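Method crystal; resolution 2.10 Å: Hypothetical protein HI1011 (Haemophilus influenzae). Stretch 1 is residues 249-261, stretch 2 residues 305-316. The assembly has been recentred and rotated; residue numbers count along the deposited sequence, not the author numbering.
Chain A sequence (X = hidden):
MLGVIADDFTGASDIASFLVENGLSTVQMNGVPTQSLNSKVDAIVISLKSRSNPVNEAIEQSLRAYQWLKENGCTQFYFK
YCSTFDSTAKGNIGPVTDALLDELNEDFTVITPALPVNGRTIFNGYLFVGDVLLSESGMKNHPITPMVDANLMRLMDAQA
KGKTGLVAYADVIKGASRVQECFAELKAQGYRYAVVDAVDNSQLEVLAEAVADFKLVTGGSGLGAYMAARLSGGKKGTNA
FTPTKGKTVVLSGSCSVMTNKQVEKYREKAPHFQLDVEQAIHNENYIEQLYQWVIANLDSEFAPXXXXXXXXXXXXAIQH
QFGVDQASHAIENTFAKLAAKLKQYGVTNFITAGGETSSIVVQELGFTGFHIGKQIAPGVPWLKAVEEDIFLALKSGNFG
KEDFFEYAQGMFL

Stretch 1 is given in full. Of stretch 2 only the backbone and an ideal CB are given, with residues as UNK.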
# COMPACT_ATOMS: atom_id res chain seq x y z
N VAL A 249 5.03 20.35 -9.72
CA VAL A 249 4.17 21.18 -8.87
C VAL A 249 3.87 20.48 -7.54
O VAL A 249 3.74 19.25 -7.48
CB VAL A 249 2.84 21.57 -9.59
CG1 VAL A 249 1.96 20.35 -9.83
CG2 VAL A 249 2.09 22.63 -8.80
N VAL A 250 3.84 21.26 -6.47
CA VAL A 250 3.55 20.77 -5.13
C VAL A 250 2.18 21.30 -4.74
O VAL A 250 1.94 22.51 -4.78
CB VAL A 250 4.60 21.27 -4.09
CG1 VAL A 250 4.19 20.87 -2.68
CG2 VAL A 250 5.98 20.71 -4.40
N LEU A 251 1.27 20.39 -4.40
CA LEU A 251 -0.08 20.76 -3.98
C LEU A 251 -0.30 20.20 -2.56
O LEU A 251 -0.55 19.01 -2.39
CB LEU A 251 -1.11 20.21 -4.98
CG LEU A 251 -0.93 20.64 -6.44
CD1 LEU A 251 -1.82 19.85 -7.36
CD2 LEU A 251 -1.18 22.13 -6.62
N SER A 252 -0.21 21.08 -1.57
CA SER A 252 -0.33 20.73 -0.15
C SER A 252 -1.65 21.14 0.51
O SER A 252 -1.96 22.32 0.59
CB SER A 252 0.82 21.39 0.61
OG SER A 252 1.11 20.71 1.82
N GLY A 253 -2.39 20.17 1.03
CA GLY A 253 -3.65 20.49 1.68
C GLY A 253 -3.79 20.06 3.13
O GLY A 253 -4.71 20.51 3.82
N SER A 254 -2.90 19.18 3.59
CA SER A 254 -2.94 18.68 4.97
C SER A 254 -2.57 19.71 6.02
O SER A 254 -1.68 20.53 5.82
CB SER A 254 -2.02 17.46 5.12
OG SER A 254 -2.21 16.81 6.37
N CYS A 255 -3.25 19.66 7.16
CA CYS A 255 -2.98 20.58 8.25
C CYS A 255 -2.45 19.85 9.48
O CYS A 255 -2.74 20.24 10.62
CB CYS A 255 -4.22 21.38 8.59
SG CYS A 255 -4.80 22.38 7.22
N SER A 256 -1.74 18.76 9.24
CA SER A 256 -1.15 17.97 10.31
C SER A 256 0.15 18.62 10.77
O SER A 256 0.76 19.40 10.05
CB SER A 256 -0.89 16.53 9.85
OG SER A 256 -2.07 15.75 9.99
N VAL A 257 0.54 18.32 12.01
CA VAL A 257 1.76 18.88 12.58
C VAL A 257 2.98 18.74 11.68
O VAL A 257 3.75 19.70 11.52
CB VAL A 257 2.06 18.24 13.96
CG1 VAL A 257 1.04 18.70 14.98
CG2 VAL A 257 2.05 16.71 13.86
N MET A 258 3.17 17.55 11.10
CA MET A 258 4.31 17.29 10.23
C MET A 258 4.25 18.06 8.91
O MET A 258 5.27 18.59 8.45
CB MET A 258 4.46 15.79 9.96
CG MET A 258 5.62 15.44 9.05
SD MET A 258 7.10 16.40 9.44
CE MET A 258 7.71 15.53 10.85
N THR A 259 3.06 18.16 8.32
CA THR A 259 2.90 18.87 7.06
C THR A 259 3.12 20.38 7.24
O THR A 259 3.76 21.02 6.40
CB THR A 259 1.50 18.61 6.45
OG1 THR A 259 1.32 17.21 6.25
CG2 THR A 259 1.38 19.32 5.10
N ASN A 260 2.61 20.93 8.33
CA ASN A 260 2.77 22.35 8.60
C ASN A 260 4.23 22.73 8.67
O ASN A 260 4.61 23.84 8.28
CB ASN A 260 2.09 22.73 9.91
CG ASN A 260 0.80 23.47 9.68
OD1 ASN A 260 0.80 24.70 9.54
ND2 ASN A 260 -0.30 22.74 9.65
N LYS A 261 5.05 21.83 9.20
CA LYS A 261 6.48 22.07 9.31
C LYS A 261 7.16 21.92 7.95
O LYS A 261 8.09 22.65 7.65
CB LYS A 261 7.11 21.11 10.33
CG LYS A 261 6.67 21.36 11.76
CD LYS A 261 7.32 20.39 12.74
CE LYS A 261 6.93 18.95 12.43
NZ LYS A 261 7.55 17.97 13.36
N UNK A 305 4.70 25.94 -5.10
CA UNK A 305 3.75 25.28 -4.23
C UNK A 305 2.53 26.13 -3.86
O UNK A 305 2.59 27.26 -3.37
CB UNK A 305 4.47 24.84 -2.95
N UNK A 306 1.38 25.51 -4.14
CA UNK A 306 0.03 25.97 -3.85
C UNK A 306 -0.41 25.15 -2.63
O UNK A 306 -0.51 23.93 -2.72
CB UNK A 306 -0.91 25.80 -5.04
N UNK A 307 -0.68 25.82 -1.52
CA UNK A 307 -1.04 25.09 -0.31
C UNK A 307 -2.21 25.61 0.51
O UNK A 307 -2.44 26.81 0.61
CB UNK A 307 0.19 25.04 0.60
N UNK A 308 -2.93 24.68 1.12
CA UNK A 308 -4.06 24.99 1.99
C UNK A 308 -3.58 24.80 3.43
O UNK A 308 -4.20 25.29 4.38
CB UNK A 308 -5.27 24.11 1.68
N UNK A 309 -2.46 24.12 3.58
CA UNK A 309 -1.85 23.82 4.87
C UNK A 309 -1.71 24.99 5.85
O UNK A 309 -0.94 25.93 5.62
CB UNK A 309 -0.46 23.23 4.62
N UNK A 310 -2.46 24.91 6.95
CA UNK A 310 -2.42 25.91 8.02
C UNK A 310 -2.41 25.16 9.35
O UNK A 310 -2.90 24.02 9.43
CB UNK A 310 -3.60 26.87 7.93
N UNK A 311 -1.88 25.78 10.42
CA UNK A 311 -1.82 25.15 11.74
C UNK A 311 -3.18 24.56 12.13
O UNK A 311 -4.22 25.14 11.81
CB UNK A 311 -1.36 26.16 12.79
N UNK A 312 -3.18 23.40 12.81
CA UNK A 312 -4.42 22.75 13.23
C UNK A 312 -5.31 23.69 14.05
O UNK A 312 -6.51 23.44 14.20
CB UNK A 312 -4.10 21.49 14.04
N UNK A 313 -4.71 24.74 14.58
CA UNK A 313 -5.43 25.75 15.35
C UNK A 313 -6.21 26.65 14.40
O UNK A 313 -7.41 26.86 14.57
CB UNK A 313 -4.47 26.57 16.21
N UNK A 314 -5.50 27.23 13.42
CA UNK A 314 -6.10 28.12 12.43
C UNK A 314 -7.11 27.41 11.55
O UNK A 314 -8.00 28.04 10.98
CB UNK A 314 -5.01 28.75 11.56
N UNK A 315 -6.94 26.10 11.40
CA UNK A 315 -7.84 25.28 10.60
C UNK A 315 -9.19 25.10 11.28
O UNK A 315 -10.23 25.20 10.64
CB UNK A 315 -7.21 23.91 10.33
N UNK A 316 -9.15 24.76 12.57
CA UNK A 316 -10.36 24.56 13.35
C UNK A 316 -11.16 25.87 13.38
O UNK A 316 -12.38 25.86 13.53
CB UNK A 316 -10.02 24.09 14.77

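Positions 305 to 307 run parallel to strand 249-252, in register with Val-250, Leu-251 and Ser-252.

Position 305 has extended backbone angles. Its CB lies on the same sheet face as Val-250, 3.8 Å from Val-250 CB. An apolar side chain of almost any shape suits. It is Met-305; its CB packs on Val-250 CB, and its end leads away from stretch 1.

Position 306 points to the other face, with Leu-251. Its ideal CB is 4.0 Å from Leu-251 CD2, so an aliphatic residue would fit. Val-306 is found, its CB packing on that CD2. Val-306 N donates a hydrogen bond to Val-250 O (3.1 Å), and Val-306 O accepts one from Ser-252 N (3.1 Å).

Position 307 returns to the face of Val-250 and Ser-252. Its ideal CB is 3.5 Å from Ser-252 O. Many side chains suit if they turn outward. Tyr-307 does so: chi1 is p and the ring leads away.

At 308 the strand has ended. The ideal CB is 4.0 Å from Gly-253 CA, and a small residue is the simplest choice. Ala-308 lays its CB near that CA, and its N donates to Ser-252 O at 2.6 Å.

At 309 the ideal CB is only 3.2 Å from Ser-254 O and 4.1 Å from Ser-252 OG, with Thr-259 CG2 at 4.3 Å. An acceptor, a hydroxyl and a methyl group favour Ser or Thr. Thr-309 uses both polar groups: OG1 accepts from Ser-252 OG (3.0 Å) and donates to Ser-254 O (2.7 Å).

At 310 CB points away, but Cys-255 SG is 4.7 Å from it. A medium apolar side chain could reach the sulfur. Val-310 does, with CG2 3.8 Å from Cys-255 SG. Its N donates to that SG (3.5 Å), and its O accepts from Asn-260 ND2 (2.9 Å).

Position 311 precedes a helix. CB points away overall. N lies 3.0 Å from Asn-260 OD1, where an N-H could offer a donor, so many residues would suit; phi of -49° also allows proline. Pro-311 has no hydrogen to share; its CD sits 3.4 Å from Asn-260 OD1.

Position 312 starts the helix, where proline is well tolerated. Its ideal CB is 3.9 Å from Cys-255 O. Small or polar side chains would also fit. Pro-312 sets CD 3.6 Å from that oxygen.

Positions 313, 314 and 316 are out of reach; they are Asp-313, Ala-314 and Lys-316.

Position 315 points toward Cys-255, its ideal CB 4.2 Å from SG. An apolar side chain suits. Leu-315 brings CD2 to 3.6 Å from Cys-255 CB.

Stretch 2 (305-316) MVYATVPPDALK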
# COMPACT_ATOMS: atom_id res chain seq x y z
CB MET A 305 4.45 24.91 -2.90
CG MET A 305 3.49 24.61 -1.75
SD MET A 305 4.30 24.05 -0.25
CE MET A 305 5.01 25.57 0.40
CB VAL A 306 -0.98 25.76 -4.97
CG1 VAL A 306 -2.27 26.46 -4.62
CG2 VAL A 306 -0.45 26.29 -6.28
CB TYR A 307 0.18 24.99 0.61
CG TYR A 307 0.69 26.32 1.13
CD1 TYR A 307 0.42 26.73 2.44
CD2 TYR A 307 1.42 27.19 0.31
CE1 TYR A 307 0.86 27.95 2.91
CE2 TYR A 307 1.87 28.41 0.77
CZ TYR A 307 1.59 28.79 2.07
OH TYR A 307 2.00 30.02 2.53
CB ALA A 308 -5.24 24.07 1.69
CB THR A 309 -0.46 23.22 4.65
OG1 THR A 309 -0.58 22.05 3.84
CG2 THR A 309 0.20 22.88 5.99
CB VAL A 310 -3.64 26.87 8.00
CG1 VAL A 310 -3.52 27.86 6.87
CG2 VAL A 310 -4.94 26.09 7.91
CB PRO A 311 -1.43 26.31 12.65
CG PRO A 311 -0.56 27.14 11.78
CD PRO A 311 -1.32 27.15 10.47
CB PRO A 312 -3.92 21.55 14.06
CG PRO A 312 -2.53 21.95 14.46
CD PRO A 312 -2.01 22.61 13.23
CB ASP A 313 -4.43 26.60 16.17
CG ASP A 313 -5.06 27.87 16.75
OD1 ASP A 313 -4.73 28.97 16.26
OD2 ASP A 313 -5.88 27.76 17.69
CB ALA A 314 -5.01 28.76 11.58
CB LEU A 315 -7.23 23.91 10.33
CG LEU A 315 -8.18 22.99 9.55
CD1 LEU A 315 -8.36 23.51 8.13
CD2 LEU A 315 -7.66 21.57 9.55
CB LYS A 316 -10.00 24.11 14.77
CG LYS A 316 -11.15 23.51 15.56
CD LYS A 316 -10.69 23.11 16.97
CE LYS A 316 -11.84 22.55 17.80
NZ LYS A 316 -11.43 22.26 19.21
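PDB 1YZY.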